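Local coordinates for clostripain-related protein (Bacteroides thetaiotaomicron, PDB 6N9J) that probably cleaves peptide bonds as a secreted clostripain-like cysteine protease of the C11 family, here bound to an irreversible peptide inhibitor, at residues N32-G37 and L48-D53; Q39-N44 and V195-L200; G115-N120 and N285-L290; N139-N144 and E357-Q362. All coordinates share one frame; numbering follows the deposited sequence.

Interaction 1: N32-G37 and L48-D53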
loop_
_atom_site.group_PDB
_atom_site.type_symbol
_atom_site.label_atom_id
_atom_site.label_comp_id
_atom_site.label_asym_id
_atom_site.label_seq_id
_atom_site.Cartn_x
_atom_site.Cartn_y
_atom_site.Cartn_z
ATOM N N ASN A 32 16.674 -6.589 8.390
ATOM C CA ASN A 32 17.663 -7.605 8.051
ATOM C C ASN A 32 17.527 -8.114 6.608
ATOM O O ASN A 32 18.524 -8.411 5.959
ATOM C CB ASN A 32 17.574 -8.781 9.028
ATOM C CG ASN A 32 18.043 -8.416 10.418
ATOM O OD1 ASN A 32 18.782 -7.451 10.598
ATOM N ND2 ASN A 32 17.620 -9.191 11.412
ATOM N N GLU A 33 16.293 -8.228 6.118
ATOM C CA GLU A 33 16.052 -8.623 4.734
ATOM C C GLU A 33 16.563 -7.558 3.785
ATOM O O GLU A 33 17.157 -7.877 2.758
ATOM C CB GLU A 33 14.560 -8.865 4.466
ATOM C CG GLU A 33 13.937 -10.026 5.236
ATOM C CD GLU A 33 12.441 -10.187 4.970
ATOM O OE1 GLU A 33 11.853 -9.360 4.241
ATOM O OE2 GLU A 33 11.858 -11.154 5.501
ATOM N N MET A 34 16.322 -6.295 4.132
ATOM C CA MET A 34 16.752 -5.173 3.307
ATOM C C MET A 34 18.258 -5.190 3.152
ATOM O O MET A 34 18.775 -4.936 2.071
ATOM C CB MET A 34 16.308 -3.823 3.896
ATOM C CG MET A 34 14.809 -3.558 3.901
ATOM S SD MET A 34 14.328 -1.978 4.644
ATOM C CE MET A 34 12.768 -2.439 5.379
ATOM N N ILE A 35 18.954 -5.492 4.244
ATOM C CA ILE A 35 20.411 -5.501 4.270
ATOM C C ILE A 35 20.962 -6.602 3.363
ATOM O O ILE A 35 21.950 -6.397 2.655
ATOM C CB ILE A 35 20.935 -5.671 5.713
ATOM C CG1 ILE A 35 20.613 -4.414 6.530
ATOM C CG2 ILE A 35 22.441 -5.970 5.727
ATOM C CD1 ILE A 35 21.152 -4.428 7.963
ATOM N N GLU A 36 20.309 -7.759 3.360
ATOM C CA GLU A 36 20.672 -8.820 2.431
ATOM C C GLU A 36 20.403 -8.412 0.972
ATOM O O GLU A 36 21.150 -8.780 0.069
ATOM C CB GLU A 36 19.912 -10.105 2.759
ATOM C CG GLU A 36 20.293 -11.284 1.883
ATOM C CD GLU A 36 19.345 -12.457 2.042
ATOM O OE1 GLU A 36 18.550 -12.457 3.008
ATOM O OE2 GLU A 36 19.390 -13.379 1.195
ATOM N N GLY A 37 19.334 -7.653 0.749
ATOM C CA GLY A 37 18.985 -7.212 -0.587
ATOM C C GLY A 37 19.941 -6.193 -1.185
ATOM O O GLY A 37 20.013 -6.047 -2.404
ATOM N N LEU A 48 19.223 3.574 -0.552
ATOM C CA LEU A 48 18.158 2.975 0.243
ATOM C C LEU A 48 18.157 3.575 1.649
ATOM O O LEU A 48 19.050 3.295 2.447
ATOM C CB LEU A 48 18.318 1.453 0.309
ATOM C CG LEU A 48 17.214 0.712 1.080
ATOM C CD1 LEU A 48 15.838 0.946 0.451
ATOM C CD2 LEU A 48 17.562 -0.775 1.129
ATOM N N LEU A 49 17.157 4.410 1.932
ATOM C CA LEU A 49 17.007 5.059 3.226
ATOM C C LEU A 49 15.902 4.367 4.027
ATOM O O LEU A 49 14.929 3.887 3.467
ATOM C CB LEU A 49 16.691 6.550 3.053
ATOM C CG LEU A 49 17.882 7.506 2.786
ATOM C CD1 LEU A 49 18.872 7.004 1.757
ATOM C CD2 LEU A 49 17.387 8.885 2.369
ATOM N N VAL A 50 16.072 4.279 5.337
ATOM C CA VAL A 50 15.068 3.648 6.180
ATOM C C VAL A 50 14.811 4.522 7.398
ATOM O O VAL A 50 15.739 4.808 8.181
ATOM C CB VAL A 50 15.493 2.227 6.646
ATOM C CG1 VAL A 50 14.360 1.548 7.410
ATOM C CG2 VAL A 50 15.934 1.362 5.480
ATOM N N TYR A 51 13.563 4.967 7.535
ATOM C CA TYR A 51 13.097 5.596 8.766
ATOM C C TYR A 51 12.398 4.543 9.615
ATOM O O TYR A 51 11.387 3.974 9.206
ATOM C CB TYR A 51 12.145 6.761 8.495
ATOM C CG TYR A 51 11.476 7.252 9.762
ATOM C CD1 TYR A 51 12.138 8.112 10.629
ATOM C CD2 TYR A 51 10.185 6.835 10.105
ATOM C CE1 TYR A 51 11.542 8.553 11.797
ATOM C CE2 TYR A 51 9.578 7.275 11.267
ATOM C CZ TYR A 51 10.254 8.133 12.107
ATOM O OH TYR A 51 9.651 8.570 13.272
ATOM N N MET A 52 12.936 4.286 10.795
ATOM C CA MET A 52 12.499 3.140 11.589
ATOM C C MET A 52 11.978 3.566 12.956
ATOM O O MET A 52 12.740 4.073 13.787
ATOM C CB MET A 52 13.660 2.156 11.744
ATOM C CG MET A 52 13.522 1.177 12.894
ATOM S SD MET A 52 12.659 -0.318 12.431
ATOM C CE MET A 52 13.976 -1.315 11.776
ATOM N N ASP A 53 10.676 3.390 13.187
ATOM C CA ASP A 53 10.108 3.697 14.502
ATOM C C ASP A 53 9.421 2.462 15.074
ATOM O O ASP A 53 8.350 2.074 14.620
ATOM C CB ASP A 53 9.126 4.877 14.425
ATOM C CG ASP A 53 8.547 5.250 15.786
ATOM O OD1 ASP A 53 9.074 4.778 16.818
ATOM O OD2 ASP A 53 7.578 6.043 15.842
#

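Interaction 2: Q39-N44 and V195-L200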
loop_
_atom_site.group_PDB
_atom_site.type_symbol
_atom_site.label_atom_id
_atom_site.label_comp_id
_atom_site.label_asym_id
_atom_site.label_seq_id
_atom_site.Cartn_x
_atom_site.Cartn_y
_atom_site.Cartn_z
ATOM N N GLN A 39 22.999 -6.451 -1.424
ATOM C CA GLN A 39 24.104 -7.154 -2.069
ATOM C C GLN A 39 24.009 -7.109 -3.594
ATOM O O GLN A 39 25.027 -7.070 -4.283
ATOM C CB GLN A 39 24.171 -8.606 -1.587
ATOM C CG GLN A 39 24.527 -8.750 -0.108
ATOM C CD GLN A 39 25.946 -8.282 0.204
ATOM O OE1 GLN A 39 26.760 -8.081 -0.701
ATOM N NE2 GLN A 39 26.245 -8.104 1.489
ATOM N N SER A 40 22.791 -7.101 -4.120
ATOM C CA SER A 40 22.597 -7.055 -5.562
ATOM C C SER A 40 22.402 -5.623 -6.045
ATOM O O SER A 40 22.055 -5.394 -7.199
ATOM C CB SER A 40 21.393 -7.903 -5.966
ATOM O OG SER A 40 21.416 -9.157 -5.309
ATOM N N VAL A 41 22.601 -4.660 -5.151
ATOM C CA VAL A 41 22.410 -3.254 -5.490
ATOM C C VAL A 41 23.735 -2.501 -5.450
ATOM O O VAL A 41 24.505 -2.656 -4.509
ATOM C CB VAL A 41 21.422 -2.561 -4.531
ATOM C CG1 VAL A 41 21.208 -1.106 -4.951
ATOM C CG2 VAL A 41 20.086 -3.304 -4.481
ATOM N N ASP A 42 23.995 -1.693 -6.474
ATOM C CA ASP A 42 25.164 -0.821 -6.507
ATOM C C ASP A 42 24.860 0.500 -5.794
ATOM O O ASP A 42 24.195 1.371 -6.354
ATOM C CB ASP A 42 25.593 -0.568 -7.957
ATOM C CG ASP A 42 26.854 0.296 -8.069
ATOM O OD1 ASP A 42 27.545 0.524 -7.045
ATOM O OD2 ASP A 42 27.167 0.728 -9.204
ATOM N N ASP A 43 25.362 0.646 -4.567
ATOM C CA ASP A 43 25.081 1.822 -3.738
ATOM C C ASP A 43 25.819 3.093 -4.199
ATOM O O ASP A 43 25.690 4.150 -3.576
ATOM C CB ASP A 43 25.418 1.530 -2.264
ATOM C CG ASP A 43 26.856 1.053 -2.069
ATOM O OD1 ASP A 43 27.345 0.271 -2.911
ATOM O OD2 ASP A 43 27.500 1.466 -1.077
ATOM N N ASN A 44 26.585 2.997 -5.284
ATOM C CA ASN A 44 27.209 4.174 -5.876
ATOM C C ASN A 44 26.175 5.134 -6.462
ATOM O O ASN A 44 26.375 6.349 -6.461
ATOM C CB ASN A 44 28.199 3.776 -6.972
ATOM C CG ASN A 44 29.446 3.119 -6.428
ATOM O OD1 ASN A 44 29.897 3.429 -5.323
ATOM N ND2 ASN A 44 30.021 2.209 -7.210
ATOM N N VAL A 195 14.364 -9.711 -1.950
ATOM C CA VAL A 195 14.211 -9.628 -3.409
ATOM C C VAL A 195 13.443 -8.381 -3.858
ATOM O O VAL A 195 13.571 -7.961 -4.997
ATOM C CB VAL A 195 13.515 -10.875 -4.003
ATOM C CG1 VAL A 195 14.510 -12.026 -4.146
ATOM C CG2 VAL A 195 12.270 -11.279 -3.180
ATOM N N VAL A 196 12.670 -7.774 -2.969
ATOM C CA VAL A 196 11.996 -6.521 -3.303
ATOM C C VAL A 196 12.984 -5.339 -3.382
ATOM O O VAL A 196 12.832 -4.463 -4.238
ATOM C CB VAL A 196 10.870 -6.203 -2.293
ATOM C CG1 VAL A 196 10.452 -4.733 -2.385
ATOM C CG2 VAL A 196 9.668 -7.112 -2.546
ATOM N N VAL A 197 14.013 -5.323 -2.530
ATOM C CA VAL A 197 14.964 -4.190 -2.509
ATOM C C VAL A 197 15.681 -3.981 -3.851
ATOM O O VAL A 197 15.725 -2.853 -4.334
ATOM C CB VAL A 197 16.024 -4.327 -1.366
ATOM C CG1 VAL A 197 17.347 -3.614 -1.722
ATOM C CG2 VAL A 197 15.464 -3.774 -0.070
ATOM N N PRO A 198 16.232 -5.047 -4.467
ATOM C CA PRO A 198 16.789 -4.770 -5.797
ATOM C C PRO A 198 15.723 -4.315 -6.809
ATOM O O PRO A 198 16.029 -3.518 -7.696
ATOM C CB PRO A 198 17.399 -6.119 -6.216
ATOM C CG PRO A 198 17.620 -6.862 -4.933
ATOM C CD PRO A 198 16.479 -6.442 -4.048
ATOM N N ALA A 199 14.487 -4.787 -6.664
ATOM C CA ALA A 199 13.419 -4.376 -7.582
ATOM C C ALA A 199 13.038 -2.906 -7.369
ATOM O O ALA A 199 12.606 -2.234 -8.303
ATOM C CB ALA A 199 12.189 -5.286 -7.422
ATOM N N LEU A 200 13.218 -2.404 -6.149
ATOM C CA LEU A 200 12.979 -0.983 -5.858
ATOM C C LEU A 200 13.887 -0.069 -6.703
ATOM O O LEU A 200 13.568 1.107 -6.925
ATOM C CB LEU A 200 13.219 -0.676 -4.375
ATOM C CG LEU A 200 12.482 -1.339 -3.208
ATOM C CD1 LEU A 200 13.153 -0.896 -1.893
ATOM C CD2 LEU A 200 11.012 -0.966 -3.205
#

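Interaction 3: G115-N120 and N285-L290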
loop_
_atom_site.group_PDB
_atom_site.type_symbol
_atom_site.label_atom_id
_atom_site.label_comp_id
_atom_site.label_asym_id
_atom_site.label_seq_id
_atom_site.Cartn_x
_atom_site.Cartn_y
_atom_site.Cartn_z
ATOM N N GLY A 115 -7.375 1.559 4.073
ATOM C CA GLY A 115 -7.897 2.293 2.931
ATOM C C GLY A 115 -8.187 3.762 3.189
ATOM O O GLY A 115 -7.360 4.497 3.736
ATOM N N TRP A 116 -9.378 4.189 2.796
ATOM C CA TRP A 116 -9.761 5.591 2.859
ATOM C C TRP A 116 -10.449 5.960 4.159
ATOM O O TRP A 116 -10.673 7.141 4.427
ATOM C CB TRP A 116 -10.694 5.925 1.692
ATOM C CG TRP A 116 -11.956 5.128 1.741
ATOM C CD1 TRP A 116 -12.190 3.928 1.140
ATOM C CD2 TRP A 116 -13.157 5.461 2.446
ATOM N NE1 TRP A 116 -13.461 3.493 1.415
ATOM C CE2 TRP A 116 -14.078 4.417 2.218
ATOM C CE3 TRP A 116 -13.546 6.543 3.244
ATOM C CZ2 TRP A 116 -15.369 4.423 2.758
ATOM C CZ3 TRP A 116 -14.824 6.545 3.784
ATOM C CH2 TRP A 116 -15.720 5.490 3.539
ATOM N N LEU A 117 -10.798 4.950 4.950
ATOM C CA LEU A 117 -11.702 5.144 6.095
ATOM C C LEU A 117 -11.215 6.221 7.065
ATOM O O LEU A 117 -10.017 6.292 7.374
ATOM C CB LEU A 117 -11.906 3.819 6.833
ATOM C CG LEU A 117 -12.755 2.833 6.027
ATOM C CD1 LEU A 117 -12.688 1.444 6.621
ATOM C CD2 LEU A 117 -14.186 3.322 5.997
ATOM N N PRO A 118 -12.143 7.087 7.520
ATOM C CA PRO A 118 -11.804 8.169 8.449
ATOM C C PRO A 118 -11.472 7.659 9.854
ATOM O O PRO A 118 -12.079 6.696 10.324
ATOM C CB PRO A 118 -13.071 9.028 8.461
ATOM C CG PRO A 118 -14.158 8.084 8.113
ATOM C CD PRO A 118 -13.556 7.143 7.109
ATOM N N TYR A 119 -10.494 8.293 10.497
ATOM C CA TYR A 119 -10.161 8.021 11.892
ATOM C C TYR A 119 -9.945 9.339 12.621
ATOM O O TYR A 119 -9.135 10.159 12.192
ATOM C CB TYR A 119 -8.902 7.155 12.005
ATOM C CG TYR A 119 -8.497 6.867 13.438
ATOM C CD1 TYR A 119 -9.081 5.832 14.147
ATOM C CD2 TYR A 119 -7.528 7.637 14.079
ATOM C CE1 TYR A 119 -8.710 5.562 15.454
ATOM C CE2 TYR A 119 -7.155 7.380 15.378
ATOM C CZ TYR A 119 -7.753 6.339 16.061
ATOM O OH TYR A 119 -7.386 6.076 17.362
ATOM N N ASN A 120 -10.651 9.536 13.723
ATOM C CA ASN A 120 -10.517 10.758 14.502
ATOM C C ASN A 120 -9.405 10.620 15.554
ATOM O O ASN A 120 -9.512 9.826 16.496
ATOM C CB ASN A 120 -11.857 11.107 15.156
ATOM C CG ASN A 120 -11.909 12.539 15.680
ATOM O OD1 ASN A 120 -11.802 12.780 16.886
ATOM N ND2 ASN A 120 -12.079 13.496 14.770
ATOM N N ASN A 285 -17.113 -5.676 5.884
ATOM C CA ASN A 285 -17.525 -5.733 4.474
ATOM C C ASN A 285 -17.479 -4.339 3.847
ATOM O O ASN A 285 -18.375 -3.932 3.108
ATOM C CB ASN A 285 -18.923 -6.356 4.330
ATOM C CG ASN A 285 -18.907 -7.871 4.484
ATOM O OD1 ASN A 285 -18.447 -8.406 5.496
ATOM N ND2 ASN A 285 -19.399 -8.568 3.473
ATOM N N ASN A 286 -16.418 -3.611 4.173
ATOM C CA ASN A 286 -16.177 -2.277 3.644
ATOM C C ASN A 286 -15.595 -2.298 2.236
ATOM O O ASN A 286 -15.692 -1.298 1.516
ATOM C CB ASN A 286 -15.221 -1.511 4.564
ATOM C CG ASN A 286 -15.894 -1.028 5.835
ATOM O OD1 ASN A 286 -17.084 -0.772 5.845
ATOM N ND2 ASN A 286 -15.121 -0.884 6.908
ATOM N N TYR A 287 -15.006 -3.434 1.848
ATOM C CA TYR A 287 -14.217 -3.526 0.617
ATOM C C TYR A 287 -14.710 -4.562 -0.391
ATOM O O TYR A 287 -14.708 -5.756 -0.111
ATOM C CB TYR A 287 -12.755 -3.849 0.956
ATOM C CG TYR A 287 -12.094 -2.847 1.857
ATOM C CD1 TYR A 287 -11.538 -1.690 1.338
ATOM C CD2 TYR A 287 -12.035 -3.049 3.228
ATOM C CE1 TYR A 287 -10.932 -0.766 2.159
ATOM C CE2 TYR A 287 -11.438 -2.131 4.054
ATOM C CZ TYR A 287 -10.882 -0.993 3.511
ATOM O OH TYR A 287 -10.269 -0.071 4.322
ATOM N N HIS A 288 -15.080 -4.098 -1.582
ATOM C CA HIS A 288 -15.527 -4.975 -2.659
ATOM C C HIS A 288 -14.727 -4.754 -3.932
ATOM O O HIS A 288 -14.198 -3.670 -4.152
ATOM C CB HIS A 288 -17.018 -4.755 -2.945
ATOM C CG HIS A 288 -17.908 -5.211 -1.834
ATOM N ND1 HIS A 288 -18.302 -4.382 -0.808
ATOM C CD2 HIS A 288 -18.447 -6.422 -1.571
ATOM C CE1 HIS A 288 -19.060 -5.060 0.036
ATOM N NE2 HIS A 288 -19.168 -6.301 -0.408
ATOM N N ASP A 289 -14.667 -5.771 -4.784
ATOM C CA ASP A 289 -13.943 -5.632 -6.035
ATOM C C ASP A 289 -14.631 -4.638 -6.980
ATOM O O ASP A 289 -15.806 -4.798 -7.343
ATOM C CB ASP A 289 -13.778 -6.990 -6.712
ATOM C CG ASP A 289 -12.880 -6.919 -7.936
ATOM O OD1 ASP A 289 -11.624 -6.847 -7.786
ATOM O OD2 ASP A 289 -13.439 -6.936 -9.048
ATOM N N LEU A 290 -13.871 -3.619 -7.386
ATOM C CA LEU A 290 -14.385 -2.544 -8.232
ATOM C C LEU A 290 -14.955 -3.035 -9.567
ATOM O O LEU A 290 -16.016 -2.571 -9.991
ATOM C CB LEU A 290 -13.289 -1.505 -8.490
ATOM C CG LEU A 290 -13.671 -0.357 -9.429
ATOM C CD1 LEU A 290 -14.745 0.520 -8.805
ATOM C CD2 LEU A 290 -12.464 0.465 -9.789
HETATM O O HOH W 1 -13.705 0.768 1.001
#

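Interaction 4: N139-N144 and E357-Q362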
loop_
_atom_site.group_PDB
_atom_site.type_symbol
_atom_site.label_atom_id
_atom_site.label_comp_id
_atom_site.label_asym_id
_atom_site.label_seq_id
_atom_site.Cartn_x
_atom_site.Cartn_y
_atom_site.Cartn_z
ATOM N N ASN A 139 -5.025 10.116 8.360
ATOM C CA ASN A 139 -6.087 10.212 7.367
ATOM C C ASN A 139 -5.472 10.480 5.994
ATOM O O ASN A 139 -4.452 11.161 5.895
ATOM C CB ASN A 139 -7.082 11.306 7.760
ATOM C CG ASN A 139 -7.929 10.919 8.968
ATOM O OD1 ASN A 139 -8.851 10.113 8.849
ATOM N ND2 ASN A 139 -7.632 11.504 10.133
ATOM N N ILE A 140 -6.073 9.938 4.939
ATOM C CA ILE A 140 -5.477 10.027 3.606
ATOM C C ILE A 140 -5.274 11.472 3.123
ATOM O O ILE A 140 -4.270 11.754 2.478
ATOM C CB ILE A 140 -6.309 9.240 2.566
ATOM C CG1 ILE A 140 -6.549 7.814 3.062
ATOM C CG2 ILE A 140 -5.600 9.216 1.208
ATOM C CD1 ILE A 140 -5.283 7.055 3.368
ATOM N N PRO A 141 -6.206 12.397 3.438
ATOM C CA PRO A 141 -5.869 13.797 3.148
ATOM C C PRO A 141 -4.625 14.321 3.880
ATOM O O PRO A 141 -3.928 15.175 3.332
ATOM C CB PRO A 141 -7.122 14.542 3.602
ATOM C CG PRO A 141 -8.207 13.585 3.299
ATOM C CD PRO A 141 -7.654 12.245 3.690
ATOM N N ASP A 142 -4.358 13.824 5.086
ATOM C CA ASP A 142 -3.149 14.199 5.827
ATOM C C ASP A 142 -1.900 13.609 5.174
ATOM O O ASP A 142 -0.872 14.270 5.083
ATOM C CB ASP A 142 -3.234 13.742 7.293
ATOM C CG ASP A 142 -4.255 14.528 8.096
ATOM O OD1 ASP A 142 -4.468 15.718 7.788
ATOM O OD2 ASP A 142 -4.840 13.956 9.042
ATOM N N LEU A 143 -2.002 12.361 4.718
ATOM C CA LEU A 143 -0.915 11.730 3.979
ATOM C C LEU A 143 -0.605 12.494 2.687
ATOM O O LEU A 143 0.558 12.652 2.316
ATOM C CB LEU A 143 -1.256 10.273 3.668
ATOM C CG LEU A 143 -0.238 9.430 2.901
ATOM C CD1 LEU A 143 1.118 9.377 3.618
ATOM C CD2 LEU A 143 -0.772 8.033 2.675
ATOM N N ASN A 144 -1.645 12.965 2.004
ATOM C CA ASN A 144 -1.470 13.716 0.761
ATOM C C ASN A 144 -0.814 15.067 1.009
ATOM O O ASN A 144 -0.122 15.603 0.148
ATOM C CB ASN A 144 -2.818 13.913 0.054
ATOM C CG ASN A 144 -2.660 14.303 -1.399
ATOM O OD1 ASN A 144 -1.707 13.893 -2.061
ATOM N ND2 ASN A 144 -3.596 15.098 -1.905
ATOM N N GLU A 357 -19.982 7.256 5.596
ATOM C CA GLU A 357 -20.545 7.648 4.304
ATOM C C GLU A 357 -20.605 9.158 4.181
ATOM O O GLU A 357 -20.309 9.706 3.125
ATOM C CB GLU A 357 -21.942 7.057 4.089
ATOM C CG GLU A 357 -21.943 5.543 3.971
ATOM C CD GLU A 357 -22.978 5.002 3.000
ATOM O OE1 GLU A 357 -23.748 5.798 2.414
ATOM O OE2 GLU A 357 -23.007 3.767 2.823
ATOM N N LYS A 358 -20.989 9.833 5.256
ATOM C CA LYS A 358 -21.005 11.289 5.256
ATOM C C LYS A 358 -19.609 11.828 4.953
ATOM O O LYS A 358 -19.453 12.802 4.211
ATOM C CB LYS A 358 -21.509 11.833 6.599
ATOM N N TYR A 359 -18.598 11.181 5.523
ATOM C CA TYR A 359 -17.210 11.525 5.237
ATOM C C TYR A 359 -16.885 11.228 3.771
ATOM O O TYR A 359 -16.281 12.049 3.084
ATOM C CB TYR A 359 -16.257 10.764 6.169
ATOM C CG TYR A 359 -14.787 11.028 5.899
ATOM C CD1 TYR A 359 -14.068 10.231 5.018
ATOM C CD2 TYR A 359 -14.124 12.076 6.527
ATOM C CE1 TYR A 359 -12.726 10.478 4.754
ATOM C CE2 TYR A 359 -12.785 12.330 6.279
ATOM C CZ TYR A 359 -12.092 11.529 5.393
ATOM O OH TYR A 359 -10.766 11.780 5.153
ATOM N N TYR A 360 -17.290 10.054 3.299
ATOM C CA TYR A 360 -17.048 9.658 1.911
ATOM C C TYR A 360 -17.562 10.690 0.922
ATOM O O TYR A 360 -16.857 11.081 -0.003
ATOM C CB TYR A 360 -17.710 8.315 1.623
ATOM C CG TYR A 360 -17.319 7.656 0.312
ATOM C CD1 TYR A 360 -18.063 7.860 -0.844
ATOM C CD2 TYR A 360 -16.229 6.792 0.240
ATOM C CE1 TYR A 360 -17.721 7.233 -2.038
ATOM C CE2 TYR A 360 -15.890 6.160 -0.947
ATOM C CZ TYR A 360 -16.640 6.388 -2.081
ATOM O OH TYR A 360 -16.307 5.766 -3.266
ATOM N N ARG A 361 -18.802 11.122 1.135
ATOM C CA ARG A 361 -19.489 12.008 0.207
ATOM C C ARG A 361 -18.940 13.423 0.246
ATOM O O ARG A 361 -19.284 14.256 -0.586
ATOM C CB ARG A 361 -20.987 12.034 0.517
ATOM C CG ARG A 361 -21.666 10.687 0.360
ATOM C CD ARG A 361 -23.160 10.755 0.690
ATOM N NE ARG A 361 -23.835 9.507 0.341
ATOM C CZ ARG A 361 -24.511 9.313 -0.789
ATOM N NH1 ARG A 361 -24.615 10.291 -1.681
ATOM N NH2 ARG A 361 -25.084 8.141 -1.029
ATOM N N GLN A 362 -18.082 13.694 1.217
ATOM C CA GLN A 362 -17.622 15.048 1.447
ATOM C C GLN A 362 -16.127 15.224 1.167
ATOM O O GLN A 362 -15.713 16.277 0.688
ATOM C CB GLN A 362 -17.950 15.449 2.885
ATOM C CG GLN A 362 -17.796 16.924 3.192
ATOM C CD GLN A 362 -18.423 17.295 4.525
ATOM O OE1 GLN A 362 -19.232 16.542 5.072
ATOM N NE2 GLN A 362 -18.053 18.457 5.054
#

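Interaction 1: N32-G37 and L48-D53
Leu48 opens the strand side of this contact by laying its CD2 methyl against Met34 of the helix, with Leu48 CD2 and Met34 CB 4.3 Å apart. With CG anti to the backbone N (chi1 -178°), the leucine reaches from the strand toward the helix and the base of the methionine side chain, where a branched apolar group fills the angle between helix and sheet. The next side chain, Leu49, turns to the other face of the sheet, as strand geometry demands. Val50 returns to the helix side and makes the closer approach: its CG2 methyl lies 3.8 Å from Met34 SD. The two side chains cross obliquely. Met34 gets there because its chain is extended about chi2 (178°), which carries the sulfur away from the helix and out over the valine, before it bends at chi3. A long, unbranched thioether suits this place, since helix and strand stand well apart: the nearest CA atoms, those of Met34 and Leu48, are 8.8 Å from each other. Val50, short and beta-branched, is at home in an extended strand. Farther on, Tyr51 and Asp53 face the far side, where Tyr51 OH and Asp53 OD2 both bond to Ser83 OG. The contact is thus buried and wholly apolar, resting on one methionine. It ties helix 24-37 to strand 46-53 within a beta-alpha-beta unit that begins with strand 9-18. That first strand runs parallel to 46-53 and adds Val15 against Met34, strand 59-65 flanks the other edge, and helix 193-200 packs alongside with Tyr193 against Met34.

Interaction 2: Q39-N44 and V195-L200
Val41 turns one methyl, CG2, onto the helix, and that single group meets two successive residues. Val41 CG2 rests 3.8 Å from Pro198 CA and 3.9 Å from Val197 CG1, so it sits where the proline backbone and the valine branch adjoin. The side chains of Val41 and Val197 cross at about a right angle, methyl against methyl. Val41 has CG1 anti to its backbone N (chi1 -178°), which leaves CG2 as the branch that faces the helix. Beside it, the proline ring takes a second touch at its outer corner: Pro198 CG lies 4.0 Å from Ser40 CB. This is a carbon contact and makes no use of the serine hydroxyl. Proline suits the position because its nitrogen has no hydrogen to give to the preceding turn, and the helix is kinked there. Past Val41 the loop leaves the helix and closes on itself in an Asx turn, with Asn44 N bonded to Asp42 OD1 at 3.2 Å; the N-H comes from above the carboxylate plane. Lys65 NZ takes up the carbonyl O of Val41. These polar bonds stay within the loop or go to Lys65, and what joins loop to helix is van der Waals packing, with water probably excluded mainly around the buried Val41 and Val197.

Interaction 3: G115-N120 and N285-L290
Leu117 and Tyr287 approach from opposite directions, and the tight half of the contact gathers where they meet. Leu117 CD1 lies 3.7 Å from Tyr287 OH and 3.4 Å from Asn286 ND2, so one methyl touches both a phenol oxygen and an amide nitrogen. The same hydroxyl is close to the backbone at Gly115, with Tyr287 OH 3.6 Å from Gly115 CA. Its neighbour Gly115 N does not bond to it, because the angle is poor; the hydroxyl pairs instead with Asp114 OD1. Glycine suits this point twice over: its phi is positive, and it has no side chain to press on the tyrosine oxygen. The asparagine is held on its far side, where Asn286 OD1 accepts from Gln356 NE2, leaving ND2 as the arm beside the leucine. Leucine also works backward, for Leu117 CD2 lies over one face of the Trp116 ring, toward its rim, 3.5 Å above the plane. The loose half is bridged by water. Trp116 NE1 donates to a water 2.8 Å away, and that water donates to Asn286 O at 2.9 Å, joining an indole and a carbonyl too far apart to bond directly. In the fold, 115-120 belongs to the loop after strand 105-110; in clan CD peptidases the loop at this place carries the catalytic histidine, so the contact probably lies near the active site. Tyr287 stacks on Tyr162, which follows strand 155-159. Helix 355-363 presses on Trp116 and Leu117, helix 166-171 also touches the indole, and strand 288-289 leads from Tyr287 into helix 290-297.

Interaction 4: N139-N144 and E357-Q362
Asn139 faces Tyr359 but stands too far off to bond it, with Asn139 OD1 4.5 Å from Tyr359 OH. Its amide is committed elsewhere: ND2 donates to Tyr119 O, which holds the loop of 115-120 against the start of helix 140-146. Asn139 occupies the N-cap position, though its side chain makes no capping bond. Its backbone works instead, Asn139 O accepting from Leu143 N at 3.0 Å to begin the first turn. Ile140 turns its end away from the tyrosine. Pro141 supplies the real touch. The edge of its ring, CD and CG, meets the phenol oxygen, with Pro141 CD 3.5 Å and Pro141 CG 3.6 Å from Tyr359 OH. The two side chains come from opposite directions. Tyr359 spans the gap between helices because its CG is anti to the backbone N (chi1 178°), and its long side chain suits a separation in which even the nearest CA atoms, those of Asn139 and Tyr359, are 11.4 Å apart. Proline is well placed in a first helical turn, where a missing N-H costs no bond. Farther along, Leu143 packs on Met89 and Asn144 OD1 accepts from Arg175 NE, both away from this partner. The contact is small, 79 Å² over both sides, and lies at the surface. It links helix 140-146, which follows the hairpin of strands 127-130 and 136-138 and leans on helix 86-99, to helix 355-363 near the end of the chain. Phe363 of the same helix and Pro118 pack against the Tyr359 ring; loop 115-120 thus touches both helices.

In the fold
The four contacts fall into two pairs on opposite sides of the chain's centre. Interactions 1 and 2, with centres 11 Å apart, touch where Val197 of helix 193-200 meets Leu48: Val197 CG2 lies 3.9 Å from Leu48 CD2, so the apolar packing of the beta-alpha-beta unit runs on into the loop 39-44. Interactions 3 and 4, likewise centred 11 Å apart, touch through the loop 115-120, where Gly115 O lies 3.3 Å from Ile140 CD1 and the Trp116 ring meets Tyr360 edge-to-face. Between the pairs the nearest approach, of interactions 1 and 4, is about 11 Å between nearest atoms. Interaction 3 probably lies near the catalytic centre, judging by the histidine-bearing loop of clan CD peptidases.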